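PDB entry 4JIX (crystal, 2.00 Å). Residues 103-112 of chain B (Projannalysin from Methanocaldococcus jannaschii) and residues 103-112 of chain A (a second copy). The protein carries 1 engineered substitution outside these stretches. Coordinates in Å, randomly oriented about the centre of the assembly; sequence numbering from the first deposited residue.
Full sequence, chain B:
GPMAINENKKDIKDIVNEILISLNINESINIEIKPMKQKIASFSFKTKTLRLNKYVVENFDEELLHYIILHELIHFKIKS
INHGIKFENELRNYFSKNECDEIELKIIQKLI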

# COMPACT_ATOMS: atom_id res chain seq x y z
N ILE B 103 -12.07 1.64 -0.02
CA ILE B 103 -10.97 2.59 -0.07
C ILE B 103 -9.65 1.83 -0.08
O ILE B 103 -8.78 2.15 -0.88
CB ILE B 103 -11.03 3.62 1.09
CG1 ILE B 103 -12.26 4.56 0.93
CG2 ILE B 103 -9.72 4.42 1.17
CD1 ILE B 103 -12.57 5.50 2.19
N GLU B 104 -9.52 0.82 0.80
CA GLU B 104 -8.28 0.03 0.89
C GLU B 104 -7.99 -0.70 -0.41
O GLU B 104 -6.85 -0.73 -0.83
CB GLU B 104 -8.32 -0.94 2.07
CG GLU B 104 -8.14 -0.21 3.39
CD GLU B 104 -8.73 -0.87 4.62
OE1 GLU B 104 -9.10 -2.06 4.57
OE2 GLU B 104 -8.79 -0.18 5.67
N LEU B 105 -9.03 -1.23 -1.07
CA LEU B 105 -8.88 -1.90 -2.37
C LEU B 105 -8.46 -0.87 -3.45
O LEU B 105 -7.62 -1.18 -4.29
CB LEU B 105 -10.17 -2.63 -2.77
CG LEU B 105 -10.09 -3.56 -4.00
CD1 LEU B 105 -9.14 -4.76 -3.74
CD2 LEU B 105 -11.48 -4.05 -4.43
N LYS B 106 -9.03 0.33 -3.41
CA LYS B 106 -8.69 1.39 -4.37
C LYS B 106 -7.24 1.83 -4.21
O LYS B 106 -6.56 2.04 -5.21
CB LYS B 106 -9.64 2.58 -4.23
CG LYS B 106 -10.98 2.33 -4.92
CD LYS B 106 -11.98 3.45 -4.65
CE LYS B 106 -13.31 3.12 -5.28
NZ LYS B 106 -14.33 4.15 -4.99
N ILE B 107 -6.75 1.95 -2.97
CA ILE B 107 -5.36 2.34 -2.71
C ILE B 107 -4.41 1.25 -3.28
O ILE B 107 -3.42 1.58 -3.93
CB ILE B 107 -5.10 2.62 -1.20
CG1 ILE B 107 -5.85 3.92 -0.74
CG2 ILE B 107 -3.57 2.70 -0.90
CD1 ILE B 107 -5.89 4.13 0.81
N ILE B 108 -4.70 -0.04 -3.03
CA ILE B 108 -3.89 -1.15 -3.54
C ILE B 108 -3.84 -1.14 -5.08
O ILE B 108 -2.78 -1.35 -5.67
CB ILE B 108 -4.42 -2.51 -3.00
CG1 ILE B 108 -4.05 -2.67 -1.51
CG2 ILE B 108 -3.89 -3.72 -3.82
CD1 ILE B 108 -2.49 -2.87 -1.18
N GLN B 109 -4.99 -0.87 -5.73
CA GLN B 109 -5.10 -0.87 -7.18
C GLN B 109 -4.37 0.35 -7.80
O GLN B 109 -3.98 0.28 -8.96
CB GLN B 109 -6.55 -1.00 -7.61
CG GLN B 109 -7.12 -2.40 -7.29
CD GLN B 109 -8.59 -2.58 -7.62
OE1 GLN B 109 -9.35 -1.62 -7.78
NE2 GLN B 109 -9.03 -3.84 -7.68
N LYS B 110 -4.07 1.38 -7.00
CA LYS B 110 -3.26 2.54 -7.39
C LYS B 110 -1.75 2.20 -7.25
O LYS B 110 -0.91 2.79 -7.93
CB LYS B 110 -3.61 3.75 -6.51
CG LYS B 110 -3.84 5.04 -7.28
CD LYS B 110 -5.22 5.17 -7.89
CE LYS B 110 -5.39 6.54 -8.50
NZ LYS B 110 -4.57 6.73 -9.73
N LEU B 111 -1.40 1.24 -6.36
CA LEU B 111 0.01 0.88 -6.10
C LEU B 111 0.53 -0.28 -6.92
O LEU B 111 1.72 -0.30 -7.24
CB LEU B 111 0.18 0.51 -4.61
CG LEU B 111 -0.08 1.63 -3.60
CD1 LEU B 111 -0.15 1.08 -2.19
CD2 LEU B 111 0.92 2.75 -3.73
N ILE B 112 -0.31 -1.29 -7.21
CA ILE B 112 0.12 -2.48 -7.94
C ILE B 112 -0.82 -2.77 -9.12
O ILE B 112 -0.41 -3.54 -10.03
CB ILE B 112 0.24 -3.71 -6.98
CG1 ILE B 112 -1.14 -4.23 -6.49
CG2 ILE B 112 1.16 -3.39 -5.79
CD1 ILE B 112 -1.09 -5.54 -5.62
OXT ILE B 112 -1.95 -2.23 -9.15
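Chain A, residues 103-112: IELKIIQKLI

At the centre of this contact two copies of the same isoleucine meet: CG1 of I108(B) lies 3.8 Å from CD1 of I108(A). Each of these residues directs its CA-to-CB bond toward the other chain, and together they lose more surface to the partner stretch than any other pair, 78 and 79 Å². The two copies do not share one conformation. Both have chi1 in the m well, but chi2 is m in I108(B) and t in I108(A), so the terminal methyls take different courses as they pack past one another.

Around this pair the neighbouring isoleucines close the apolar layer. CD1 of I108(B) rests 3.8 Å from CG2 of I107(A), and the reciprocal contact, CG2 of I107(B) to CG1 of I108(A), is slightly looser at 4.1 Å. Toward the C-terminal ends, CD1 of L111(B) touches CD1 of L111(A) at 3.7 Å, one leucine against its own counterpart. Branched aliphatic side chains suit this ground because they fill space without leaving polar groups to be satisfied.

Most of these residues are carried on helices, each begun earlier in its chain. In chain A, for example, I108(A) N donates to E104(A) O at 3.0 Å. The chain A helix lies obliquely over that of chain B: the N-to-C directions differ by 70°, and the axes approach to 10.0 Å. At so steep an angle the helices diverge quickly from their crossing, which favours a compact patch over a long seam. Residues 104, 107, 108 and 111, spaced three or four apart, recur on one helical face and supply most of it, while K106(A) and K106(B) remain exposed and out of reach of the partner.

Farther out, the backbone comes close to the isoleucine tips. CD1 of I108(A) approaches E104(B) O to 3.4 Å, and CD1 of I108(B) approaches E104(A) O to the same distance. These are packing contacts: each carbonyl already accepts a helical hydrogen bond, and a methyl can lie against it without competing for that bond.

The glutamates form the polar edge. Their aliphatic portions join the packing, with CG1 of I108(B) 3.6 Å from CB of E104(A), while their carboxylates reach the leucines: OE1 of E104(A) lies 3.7 Å from CD1 of L105(B), and OE2 of E104(B) 3.9 Å from CD1 of L105(A). The CA-to-CB bond points sideways in L105(A) and away in L105(B), yet both side chains end nearer the partner; leucine is long enough to lay a methyl beside the carboxylate. No hydrogen bond joins the stretches; OE2 of each glutamate is satisfied elsewhere in the structure.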

# COMPACT_ATOMS: atom_id res chain seq x y z
N ILE A 103 -3.30 -9.20 3.76
CA ILE A 103 -2.00 -8.90 3.16
C ILE A 103 -2.00 -7.47 2.58
O ILE A 103 -1.04 -6.72 2.75
CB ILE A 103 -1.60 -9.96 2.11
CG1 ILE A 103 -1.43 -11.34 2.81
CG2 ILE A 103 -0.28 -9.54 1.38
CD1 ILE A 103 -1.43 -12.57 1.87
N GLU A 104 -3.09 -7.11 1.90
CA GLU A 104 -3.22 -5.77 1.30
C GLU A 104 -3.18 -4.69 2.38
O GLU A 104 -2.57 -3.64 2.17
CB GLU A 104 -4.50 -5.68 0.47
CG GLU A 104 -4.36 -6.40 -0.86
CD GLU A 104 -5.63 -6.54 -1.69
OE1 GLU A 104 -6.69 -6.02 -1.26
OE2 GLU A 104 -5.55 -7.15 -2.78
N LEU A 105 -3.76 -4.96 3.57
CA LEU A 105 -3.69 -3.99 4.66
C LEU A 105 -2.24 -3.86 5.20
O LEU A 105 -1.81 -2.75 5.54
CB LEU A 105 -4.65 -4.35 5.81
CG LEU A 105 -4.77 -3.28 6.90
CD1 LEU A 105 -5.42 -2.00 6.37
CD2 LEU A 105 -5.47 -3.82 8.12
N LYS A 106 -1.48 -4.98 5.23
CA LYS A 106 -0.08 -4.94 5.66
C LYS A 106 0.74 -4.05 4.70
O LYS A 106 1.56 -3.25 5.15
CB LYS A 106 0.53 -6.35 5.74
CG LYS A 106 -0.06 -7.20 6.87
CD LYS A 106 0.60 -8.58 6.88
CE LYS A 106 -0.06 -9.53 7.84
NZ LYS A 106 0.60 -10.87 7.81
N ILE A 107 0.48 -4.17 3.38
CA ILE A 107 1.13 -3.37 2.34
C ILE A 107 0.81 -1.88 2.58
O ILE A 107 1.71 -1.04 2.64
CB ILE A 107 0.72 -3.84 0.92
CG1 ILE A 107 1.30 -5.27 0.65
CG2 ILE A 107 1.19 -2.82 -0.17
CD1 ILE A 107 0.65 -6.03 -0.58
N ILE A 108 -0.48 -1.57 2.73
CA ILE A 108 -0.90 -0.18 2.96
C ILE A 108 -0.20 0.40 4.19
O ILE A 108 0.34 1.51 4.13
CB ILE A 108 -2.46 -0.10 3.09
CG1 ILE A 108 -3.13 -0.39 1.72
CG2 ILE A 108 -2.91 1.28 3.62
CD1 ILE A 108 -4.59 -0.76 1.75
N GLN A 109 -0.16 -0.37 5.29
CA GLN A 109 0.39 0.10 6.56
C GLN A 109 1.93 0.09 6.60
O GLN A 109 2.51 0.66 7.52
CB GLN A 109 -0.26 -0.61 7.75
CG GLN A 109 -1.76 -0.20 7.77
CD GLN A 109 -2.65 -0.70 8.90
OE1 GLN A 109 -3.72 -0.15 9.14
NE2 GLN A 109 -2.26 -1.77 9.58
N LYS A 110 2.58 -0.40 5.54
CA LYS A 110 4.03 -0.23 5.38
C LYS A 110 4.30 1.16 4.80
O LYS A 110 5.42 1.65 4.87
CB LYS A 110 4.61 -1.31 4.43
CG LYS A 110 4.84 -2.69 5.07
CD LYS A 110 5.88 -2.71 6.17
CE LYS A 110 7.30 -2.65 5.66
NZ LYS A 110 8.27 -2.55 6.79
N LEU A 111 3.26 1.79 4.19
CA LEU A 111 3.41 3.07 3.49
C LEU A 111 2.71 4.24 4.15
O LEU A 111 3.05 5.39 3.84
CB LEU A 111 2.91 2.91 2.04
CG LEU A 111 3.59 1.75 1.27
CD1 LEU A 111 2.78 1.37 0.05
CD2 LEU A 111 5.00 2.10 0.89
N ILE A 112 1.75 3.97 5.05
CA ILE A 112 1.03 5.00 5.83
C ILE A 112 1.08 4.60 7.31
O ILE A 112 0.91 5.48 8.17
CB ILE A 112 -0.43 5.26 5.33
CG1 ILE A 112 -1.39 4.07 5.62
CG2 ILE A 112 -0.46 5.69 3.86
CD1 ILE A 112 -2.91 4.45 5.54
OXT ILE A 112 1.24 3.39 7.60